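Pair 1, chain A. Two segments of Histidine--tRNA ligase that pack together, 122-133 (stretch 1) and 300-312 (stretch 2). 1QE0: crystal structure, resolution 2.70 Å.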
# COMPACT_ATOMS: atom_id res chain seq x y z
N ARG A 122 14.76 1.02 -12.17
CA ARG A 122 13.83 0.69 -13.22
C ARG A 122 12.46 0.44 -12.63
O ARG A 122 11.44 0.57 -13.32
CB ARG A 122 14.34 -0.51 -13.99
CG ARG A 122 15.28 -0.10 -15.08
CD ARG A 122 16.69 -0.18 -14.64
NE ARG A 122 17.44 -1.03 -15.56
CZ ARG A 122 18.70 -0.81 -15.92
NH1 ARG A 122 19.37 0.22 -15.43
NH2 ARG A 122 19.29 -1.63 -16.79
N GLN A 123 12.45 0.02 -11.37
CA GLN A 123 11.21 -0.21 -10.62
C GLN A 123 11.14 0.81 -9.50
O GLN A 123 11.98 0.83 -8.61
CB GLN A 123 11.15 -1.60 -9.99
CG GLN A 123 9.93 -1.70 -9.15
CD GLN A 123 9.58 -3.08 -8.72
OE1 GLN A 123 9.80 -4.05 -9.44
NE2 GLN A 123 8.96 -3.19 -7.56
N PHE A 124 10.15 1.67 -9.55
CA PHE A 124 10.02 2.67 -8.51
C PHE A 124 8.59 2.65 -8.02
O PHE A 124 7.72 2.11 -8.69
CB PHE A 124 10.45 4.03 -9.04
CG PHE A 124 9.79 4.43 -10.33
CD1 PHE A 124 10.12 3.79 -11.51
CD2 PHE A 124 8.84 5.45 -10.36
CE1 PHE A 124 9.51 4.15 -12.71
CE2 PHE A 124 8.23 5.83 -11.54
CZ PHE A 124 8.57 5.17 -12.73
N ASN A 125 8.34 3.18 -6.83
CA ASN A 125 7.00 3.18 -6.28
C ASN A 125 6.33 4.53 -6.19
O ASN A 125 6.56 5.25 -5.22
CB ASN A 125 7.01 2.57 -4.88
CG ASN A 125 6.68 1.09 -4.86
OD1 ASN A 125 7.16 0.30 -5.68
ND2 ASN A 125 5.88 0.70 -3.89
N GLN A 126 5.45 4.84 -7.14
CA GLN A 126 4.75 6.12 -7.10
C GLN A 126 3.34 6.02 -6.52
O GLN A 126 2.65 4.99 -6.64
CB GLN A 126 4.75 6.82 -8.48
CG GLN A 126 3.64 6.42 -9.46
CD GLN A 126 3.56 7.33 -10.71
OE1 GLN A 126 2.56 7.29 -11.45
NE2 GLN A 126 4.60 8.14 -10.94
N PHE A 127 2.96 7.08 -5.83
CA PHE A 127 1.65 7.22 -5.19
C PHE A 127 1.01 8.40 -5.91
O PHE A 127 1.73 9.30 -6.34
CB PHE A 127 1.86 7.56 -3.70
CG PHE A 127 0.59 7.93 -2.97
CD1 PHE A 127 -0.11 6.98 -2.21
CD2 PHE A 127 0.09 9.23 -3.03
CE1 PHE A 127 -1.28 7.33 -1.54
CE2 PHE A 127 -1.08 9.59 -2.35
CZ PHE A 127 -1.76 8.64 -1.61
N GLY A 128 -0.30 8.41 -6.08
CA GLY A 128 -0.96 9.52 -6.75
C GLY A 128 -2.48 9.61 -6.55
O GLY A 128 -3.11 8.64 -6.08
N VAL A 129 -3.07 10.77 -6.82
CA VAL A 129 -4.51 10.94 -6.73
C VAL A 129 -5.02 11.54 -8.02
O VAL A 129 -4.28 12.19 -8.74
CB VAL A 129 -4.99 11.84 -5.59
CG1 VAL A 129 -4.15 11.63 -4.40
CG2 VAL A 129 -5.09 13.31 -6.03
N GLU A 130 -6.29 11.32 -8.31
CA GLU A 130 -6.94 11.84 -9.51
C GLU A 130 -8.36 12.17 -9.14
O GLU A 130 -9.06 11.33 -8.58
CB GLU A 130 -7.05 10.77 -10.60
CG GLU A 130 -5.77 10.25 -11.15
CD GLU A 130 -5.09 11.27 -11.99
OE1 GLU A 130 -3.84 11.20 -12.09
OE2 GLU A 130 -5.80 12.13 -12.55
N ALA A 131 -8.76 13.41 -9.37
CA ALA A 131 -10.12 13.81 -9.12
C ALA A 131 -10.63 14.09 -10.55
O ALA A 131 -10.08 14.94 -11.24
CB ALA A 131 -10.14 15.06 -8.27
N ILE A 132 -11.58 13.30 -11.04
CA ILE A 132 -12.12 13.52 -12.39
C ILE A 132 -13.63 13.85 -12.39
O ILE A 132 -14.42 13.31 -11.60
CB ILE A 132 -11.86 12.30 -13.29
CG1 ILE A 132 -10.46 11.76 -13.07
CG2 ILE A 132 -11.99 12.65 -14.76
CD1 ILE A 132 -10.31 10.28 -13.50
N GLY A 133 -14.04 14.78 -13.24
CA GLY A 133 -15.42 15.16 -13.33
C GLY A 133 -15.90 16.36 -12.55
O GLY A 133 -17.07 16.38 -12.15
N SER A 300 -15.39 13.76 -22.22
CA SER A 300 -14.57 14.96 -22.16
C SER A 300 -14.40 15.45 -20.73
O SER A 300 -14.24 16.65 -20.50
CB SER A 300 -15.18 16.08 -22.99
OG SER A 300 -15.32 15.67 -24.33
N GLU A 301 -14.43 14.52 -19.77
CA GLU A 301 -14.27 14.90 -18.39
C GLU A 301 -13.01 15.71 -18.13
O GLU A 301 -12.00 15.56 -18.82
CB GLU A 301 -14.22 13.67 -17.51
CG GLU A 301 -15.47 12.87 -17.53
CD GLU A 301 -16.66 13.64 -17.05
OE1 GLU A 301 -16.46 14.65 -16.33
OE2 GLU A 301 -17.80 13.23 -17.40
N THR A 302 -13.13 16.61 -17.17
CA THR A 302 -12.04 17.47 -16.71
C THR A 302 -11.45 16.72 -15.52
O THR A 302 -12.10 15.83 -14.97
CB THR A 302 -12.56 18.86 -16.23
OG1 THR A 302 -13.94 18.79 -15.84
CG2 THR A 302 -12.41 19.86 -17.33
N GLY A 303 -10.24 17.07 -15.11
CA GLY A 303 -9.64 16.38 -13.98
C GLY A 303 -8.32 16.98 -13.54
O GLY A 303 -7.66 17.70 -14.29
N ILE A 304 -7.93 16.66 -12.31
CA ILE A 304 -6.69 17.14 -11.72
C ILE A 304 -6.13 15.99 -10.91
O ILE A 304 -6.87 15.19 -10.34
CB ILE A 304 -6.94 18.35 -10.74
CG1 ILE A 304 -5.63 18.91 -10.18
CG2 ILE A 304 -7.87 17.96 -9.62
CD1 ILE A 304 -5.81 20.02 -9.22
N GLY A 305 -4.81 15.94 -10.85
CA GLY A 305 -4.17 14.91 -10.07
C GLY A 305 -2.72 15.26 -9.87
O GLY A 305 -2.27 16.31 -10.35
N PHE A 306 -2.00 14.40 -9.18
CA PHE A 306 -0.59 14.59 -8.94
C PHE A 306 -0.03 13.21 -8.70
O PHE A 306 -0.80 12.25 -8.66
CB PHE A 306 -0.35 15.52 -7.74
CG PHE A 306 -0.87 15.01 -6.41
CD1 PHE A 306 -0.14 14.13 -5.65
CD2 PHE A 306 -2.03 15.51 -5.88
CE1 PHE A 306 -0.55 13.77 -4.38
CE2 PHE A 306 -2.45 15.15 -4.61
CZ PHE A 306 -1.72 14.29 -3.86
N ALA A 307 1.29 13.10 -8.61
CA ALA A 307 1.97 11.83 -8.36
C ALA A 307 3.12 12.20 -7.48
O ALA A 307 3.66 13.27 -7.59
CB ALA A 307 2.48 11.22 -9.61
N LEU A 308 3.62 11.22 -6.75
CA LEU A 308 4.64 11.46 -5.77
C LEU A 308 5.35 10.14 -5.61
O LEU A 308 4.76 9.09 -5.83
CB LEU A 308 3.86 11.86 -4.52
CG LEU A 308 4.08 11.64 -3.02
CD1 LEU A 308 2.90 12.26 -2.37
CD2 LEU A 308 4.15 10.18 -2.61
N SER A 309 6.64 10.19 -5.30
CA SER A 309 7.46 8.99 -5.13
C SER A 309 7.69 8.73 -3.67
O SER A 309 8.13 9.64 -2.95
CB SER A 309 8.82 9.18 -5.80
OG SER A 309 9.76 8.22 -5.36
N ILE A 310 7.44 7.50 -3.24
CA ILE A 310 7.65 7.15 -1.84
C ILE A 310 9.15 7.12 -1.54
O ILE A 310 9.62 7.54 -0.46
CB ILE A 310 7.02 5.80 -1.47
CG1 ILE A 310 5.49 5.86 -1.67
CG2 ILE A 310 7.34 5.45 -0.01
CD1 ILE A 310 4.81 6.76 -0.68
N GLU A 311 9.92 6.72 -2.54
CA GLU A 311 11.35 6.71 -2.33
C GLU A 311 11.86 8.08 -1.99
O GLU A 311 12.50 8.26 -0.96
CB GLU A 311 12.05 6.10 -3.51
CG GLU A 311 11.85 4.60 -3.52
CD GLU A 311 11.19 4.10 -4.77
OE1 GLU A 311 11.54 2.98 -5.19
OE2 GLU A 311 10.36 4.82 -5.34
N ARG A 312 11.48 9.07 -2.80
CA ARG A 312 11.90 10.45 -2.57
C ARG A 312 11.41 10.97 -1.21
O ARG A 312 12.17 11.62 -0.50
CB ARG A 312 11.39 11.36 -3.67
CG ARG A 312 12.03 11.14 -4.99
CD ARG A 312 11.72 12.30 -5.91
NE ARG A 312 12.47 12.22 -7.15
CZ ARG A 312 13.06 13.26 -7.73
NH1 ARG A 312 12.97 14.46 -7.18
NH2 ARG A 312 13.78 13.09 -8.84

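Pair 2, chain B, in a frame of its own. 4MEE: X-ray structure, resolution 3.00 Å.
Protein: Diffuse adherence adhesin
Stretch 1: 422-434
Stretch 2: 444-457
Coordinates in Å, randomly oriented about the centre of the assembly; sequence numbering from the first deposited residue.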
# COMPACT_ATOMS: atom_id res chain seq x y z
N GLY B 422 -4.25 -5.90 -15.38
CA GLY B 422 -4.67 -4.50 -15.44
C GLY B 422 -5.73 -3.98 -14.50
O GLY B 422 -6.89 -4.39 -14.55
N SER B 423 -5.33 -3.05 -13.66
CA SER B 423 -6.25 -2.34 -12.82
C SER B 423 -5.83 -0.91 -12.95
O SER B 423 -5.30 -0.31 -12.01
CB SER B 423 -6.11 -2.85 -11.40
OG SER B 423 -5.70 -4.20 -11.43
N ARG B 424 -6.03 -0.37 -14.14
CA ARG B 424 -5.67 1.00 -14.43
C ARG B 424 -6.50 1.91 -13.55
O ARG B 424 -6.02 2.91 -13.05
CB ARG B 424 -5.91 1.33 -15.90
CG ARG B 424 -5.18 0.43 -16.88
CD ARG B 424 -5.08 1.05 -18.27
NE ARG B 424 -3.88 1.86 -18.44
CZ ARG B 424 -2.70 1.38 -18.81
NH1 ARG B 424 -2.55 0.08 -19.04
NH2 ARG B 424 -1.66 2.18 -18.93
N ASN B 425 -7.76 1.52 -13.35
CA ASN B 425 -8.66 2.29 -12.52
C ASN B 425 -9.29 1.38 -11.50
O ASN B 425 -9.76 0.30 -11.85
CB ASN B 425 -9.73 2.93 -13.38
CG ASN B 425 -9.19 4.04 -14.24
OD1 ASN B 425 -9.01 5.17 -13.78
ND2 ASN B 425 -8.91 3.74 -15.50
N GLN B 426 -9.29 1.81 -10.25
CA GLN B 426 -9.86 1.02 -9.17
C GLN B 426 -10.63 1.90 -8.21
O GLN B 426 -10.37 3.10 -8.13
CB GLN B 426 -8.75 0.32 -8.39
CG GLN B 426 -8.19 -0.90 -9.09
CD GLN B 426 -7.08 -1.55 -8.28
OE1 GLN B 426 -6.10 -0.90 -7.92
NE2 GLN B 426 -7.24 -2.84 -8.00
N GLY B 427 -11.58 1.30 -7.50
CA GLY B 427 -12.30 1.99 -6.43
C GLY B 427 -11.89 1.48 -5.06
O GLY B 427 -11.77 0.27 -4.85
N GLU B 428 -11.66 2.38 -4.12
CA GLU B 428 -11.19 1.95 -2.82
C GLU B 428 -12.09 2.45 -1.71
O GLU B 428 -12.53 3.59 -1.73
CB GLU B 428 -9.76 2.42 -2.61
CG GLU B 428 -9.15 2.04 -1.27
CD GLU B 428 -7.91 2.86 -0.97
OE1 GLU B 428 -7.88 4.04 -1.38
OE2 GLU B 428 -6.98 2.34 -0.33
N ILE B 429 -12.37 1.58 -0.75
CA ILE B 429 -13.17 1.96 0.40
C ILE B 429 -12.49 1.52 1.68
O ILE B 429 -12.21 0.34 1.87
CB ILE B 429 -14.57 1.34 0.35
CG1 ILE B 429 -15.37 1.75 1.58
CG2 ILE B 429 -14.48 -0.17 0.28
CD1 ILE B 429 -16.21 2.99 1.39
N LYS B 430 -12.23 2.48 2.55
CA LYS B 430 -11.57 2.22 3.82
C LYS B 430 -12.52 2.52 4.96
O LYS B 430 -13.45 3.32 4.80
CB LYS B 430 -10.33 3.08 3.95
CG LYS B 430 -9.30 2.85 2.86
CD LYS B 430 -7.90 3.15 3.35
CE LYS B 430 -7.40 4.50 2.87
NZ LYS B 430 -6.54 5.15 3.89
N THR B 431 -12.28 1.89 6.10
CA THR B 431 -12.99 2.21 7.32
C THR B 431 -12.25 1.60 8.49
O THR B 431 -11.52 0.64 8.32
CB THR B 431 -14.43 1.66 7.32
OG1 THR B 431 -15.06 2.00 8.56
CG2 THR B 431 -14.43 0.15 7.15
N GLY B 432 -12.44 2.17 9.67
CA GLY B 432 -11.84 1.64 10.89
C GLY B 432 -12.08 2.54 12.08
O GLY B 432 -12.69 3.60 11.95
N ILE B 433 -11.60 2.12 13.24
CA ILE B 433 -11.74 2.88 14.48
C ILE B 433 -10.37 3.05 15.15
O ILE B 433 -9.59 2.11 15.18
CB ILE B 433 -12.76 2.22 15.45
CG1 ILE B 433 -13.05 3.13 16.65
CG2 ILE B 433 -12.28 0.84 15.89
CD1 ILE B 433 -14.31 2.77 17.42
N GLU B 434 -10.10 4.25 15.65
CA GLU B 434 -8.89 4.53 16.42
C GLU B 434 -9.22 5.04 17.83
O GLU B 434 -10.04 5.94 17.98
CB GLU B 434 -7.97 5.52 15.69
CG GLU B 434 -6.88 6.11 16.57
CD GLU B 434 -5.54 6.21 15.88
OE1 GLU B 434 -5.47 6.78 14.77
OE2 GLU B 434 -4.54 5.72 16.45
N ASN B 444 -5.02 1.12 16.90
CA ASN B 444 -6.05 1.19 15.89
C ASN B 444 -6.21 -0.03 15.01
O ASN B 444 -5.33 -0.89 14.92
CB ASN B 444 -5.89 2.45 15.05
CG ASN B 444 -4.72 2.35 14.10
OD1 ASN B 444 -4.69 1.47 13.23
ND2 ASN B 444 -3.76 3.25 14.24
N GLY B 445 -7.35 -0.06 14.35
CA GLY B 445 -7.71 -1.12 13.43
C GLY B 445 -8.31 -0.47 12.21
O GLY B 445 -9.05 0.51 12.31
N GLY B 446 -7.96 -1.01 11.05
CA GLY B 446 -8.47 -0.50 9.78
C GLY B 446 -8.72 -1.63 8.79
O GLY B 446 -8.00 -2.62 8.79
N VAL B 447 -9.75 -1.46 7.97
CA VAL B 447 -10.10 -2.43 6.94
C VAL B 447 -10.21 -1.72 5.59
O VAL B 447 -10.99 -0.78 5.44
CB VAL B 447 -11.41 -3.19 7.28
CG1 VAL B 447 -11.86 -4.06 6.12
CG2 VAL B 447 -11.22 -4.04 8.53
N ALA B 448 -9.41 -2.17 4.63
CA ALA B 448 -9.36 -1.59 3.29
C ALA B 448 -9.69 -2.63 2.22
O ALA B 448 -9.26 -3.78 2.30
CB ALA B 448 -7.98 -1.00 3.03
N TYR B 449 -10.46 -2.20 1.22
CA TYR B 449 -10.88 -3.07 0.13
C TYR B 449 -10.79 -2.35 -1.22
O TYR B 449 -11.33 -1.26 -1.38
CB TYR B 449 -12.30 -3.58 0.37
CG TYR B 449 -12.88 -4.32 -0.80
CD1 TYR B 449 -12.56 -5.66 -1.02
CD2 TYR B 449 -13.74 -3.69 -1.69
CE1 TYR B 449 -13.09 -6.35 -2.10
CE2 TYR B 449 -14.28 -4.37 -2.77
CZ TYR B 449 -13.95 -5.70 -2.96
OH TYR B 449 -14.48 -6.37 -4.03
N GLN B 450 -10.11 -2.98 -2.18
CA GLN B 450 -9.87 -2.40 -3.50
C GLN B 450 -10.46 -3.27 -4.58
O GLN B 450 -10.29 -4.49 -4.56
CB GLN B 450 -8.37 -2.30 -3.80
CG GLN B 450 -7.68 -1.04 -3.32
CD GLN B 450 -6.63 -1.33 -2.26
OE1 GLN B 450 -6.91 -1.97 -1.25
NE2 GLN B 450 -5.41 -0.85 -2.48
N ALA B 451 -11.12 -2.67 -5.56
CA ALA B 451 -11.65 -3.44 -6.67
C ALA B 451 -11.39 -2.75 -8.00
O ALA B 451 -11.53 -1.53 -8.12
CB ALA B 451 -13.13 -3.70 -6.49
N GLY B 452 -11.00 -3.53 -8.99
CA GLY B 452 -10.76 -3.02 -10.32
C GLY B 452 -11.61 -3.80 -11.29
O GLY B 452 -12.83 -3.88 -11.13
N GLY B 453 -10.97 -4.40 -12.28
CA GLY B 453 -11.66 -5.24 -13.25
C GLY B 453 -12.20 -6.50 -12.62
O GLY B 453 -11.95 -6.79 -11.46
N HIS B 454 -12.97 -7.26 -13.40
CA HIS B 454 -13.40 -8.56 -12.96
C HIS B 454 -12.18 -9.32 -12.47
O HIS B 454 -11.19 -9.42 -13.19
CB HIS B 454 -14.05 -9.32 -14.11
CG HIS B 454 -14.52 -10.69 -13.74
ND1 HIS B 454 -15.56 -10.90 -12.86
CD2 HIS B 454 -14.10 -11.91 -14.14
CE1 HIS B 454 -15.76 -12.20 -12.73
NE2 HIS B 454 -14.89 -12.83 -13.49
N GLY B 455 -12.23 -9.82 -11.24
CA GLY B 455 -11.15 -10.64 -10.69
C GLY B 455 -10.00 -9.94 -9.97
O GLY B 455 -8.95 -10.55 -9.73
N SER B 456 -10.18 -8.66 -9.62
CA SER B 456 -9.17 -7.90 -8.87
C SER B 456 -9.69 -7.37 -7.54
O SER B 456 -10.75 -6.76 -7.46
CB SER B 456 -8.63 -6.75 -9.71
OG SER B 456 -8.28 -7.22 -11.00
N ASN B 457 -8.91 -7.61 -6.49
CA ASN B 457 -9.37 -7.38 -5.14
C ASN B 457 -8.17 -7.21 -4.26
O ASN B 457 -7.07 -7.61 -4.60
CB ASN B 457 -10.19 -8.59 -4.68
CG ASN B 457 -11.19 -9.04 -5.72
OD1 ASN B 457 -11.16 -10.17 -6.18
ND2 ASN B 457 -12.07 -8.12 -6.12

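Both pairs are two antiparallel β-strands joined edge to edge by backbone hydrogen bonds. The strand directions differ by 154° in pair 1 and 169° in pair 2, with closest axial approaches of 4.4 and 4.6 Å, and fourteen central residues superpose with an RMSD of 0.5 Å. The register is the same: A:Phe127, A:Val129 and A:Ala131 bridge A:Leu308, A:Phe306 and A:Ile304, just as B:Gly427, B:Ile429 and B:Thr431 bridge B:Ala451, B:Tyr449 and B:Val447. Each of these is a hydrogen-bonded pair with two N-H to O bonds. In pair 1 the bonds between A:Phe127 N and A:Leu308 O and between A:Leu308 N and A:Phe127 O both measure 2.7 Å, whereas the equivalent B:Gly427 N to B:Ala451 O and B:Ala451 N to B:Gly427 O bonds are 2.9 and 3.1 Å.

Side chains of the hydrogen-bonded pairs share one face of each sheet. This face is buried in pair 1, while in pair 2 its residues are partly or fully on the surface. At its centre, A:Val129 and A:Phe306 match B:Ile429 and B:Tyr449. A:Val129 CG2 lies 3.5 Å from A:Phe306 CE2, far out on the ring; in pair 2 the closest side-chain approach, B:Ile429 CG2 to B:Tyr449 CB, is 4.0 Å, and CG2 lies at the ring edge. The difference follows the aromatic rotamers: chi1 is p in A:Phe306, which brings the end of its side chain nearer the partner strand, but t in B:Tyr449. The next rung is more conservative. A:Ala131 and A:Ile304 meet through CB and CG2 at 3.9 Å, and B:Thr431 and B:Val447 occupy these positions with side-chain centres displaced by only 0.7 and 0.5 Å. At the other end, A:Phe127 CB packs 3.6 Å from A:Leu308 CD2. The matched B:Gly427 and B:Ala451 offer far less bulk, so the backbone bonds persist without comparable side-chain packing.

On the face carrying A:Glu130 and B:Lys430, two glycines of pair 1, one on each strand, give way to residues with side chains in pair 2. A:Gly128 and A:Gly305 correspond to B:Glu428 and B:Ala448. A CB on A:Gly305 would clash with A:Val129 O and A:Glu130 CD, and one on A:Gly128 with A:Phe306 O. Pair 2 accommodates side chains at both positions: B:Lys430 CG touches B:Ala448 CB at 4.1 Å, and B:Glu428 CG lies 4.0 Å from B:Gln450 CG. In pair 1, A:Glu130 instead bends over the glycine, its OE2 4.1 Å from A:Gly305 CA. The A:Ala307 position, filled by B:Gln450, again carries the larger residue in pair 2, next to a glutamine common to both pairs: A:Gln126 NE2 reaches A:Ala307 CB at 4.0 Å, while B:Gln426 NE2 approaches B:Gln450 CB at 4.4 Å. Farther along this face, A:Gly303 and B:Gly446 retain glycine in both pairs. The common scaffold thus tolerates bulky apolar packing, small residues and long polar chains without losing its register.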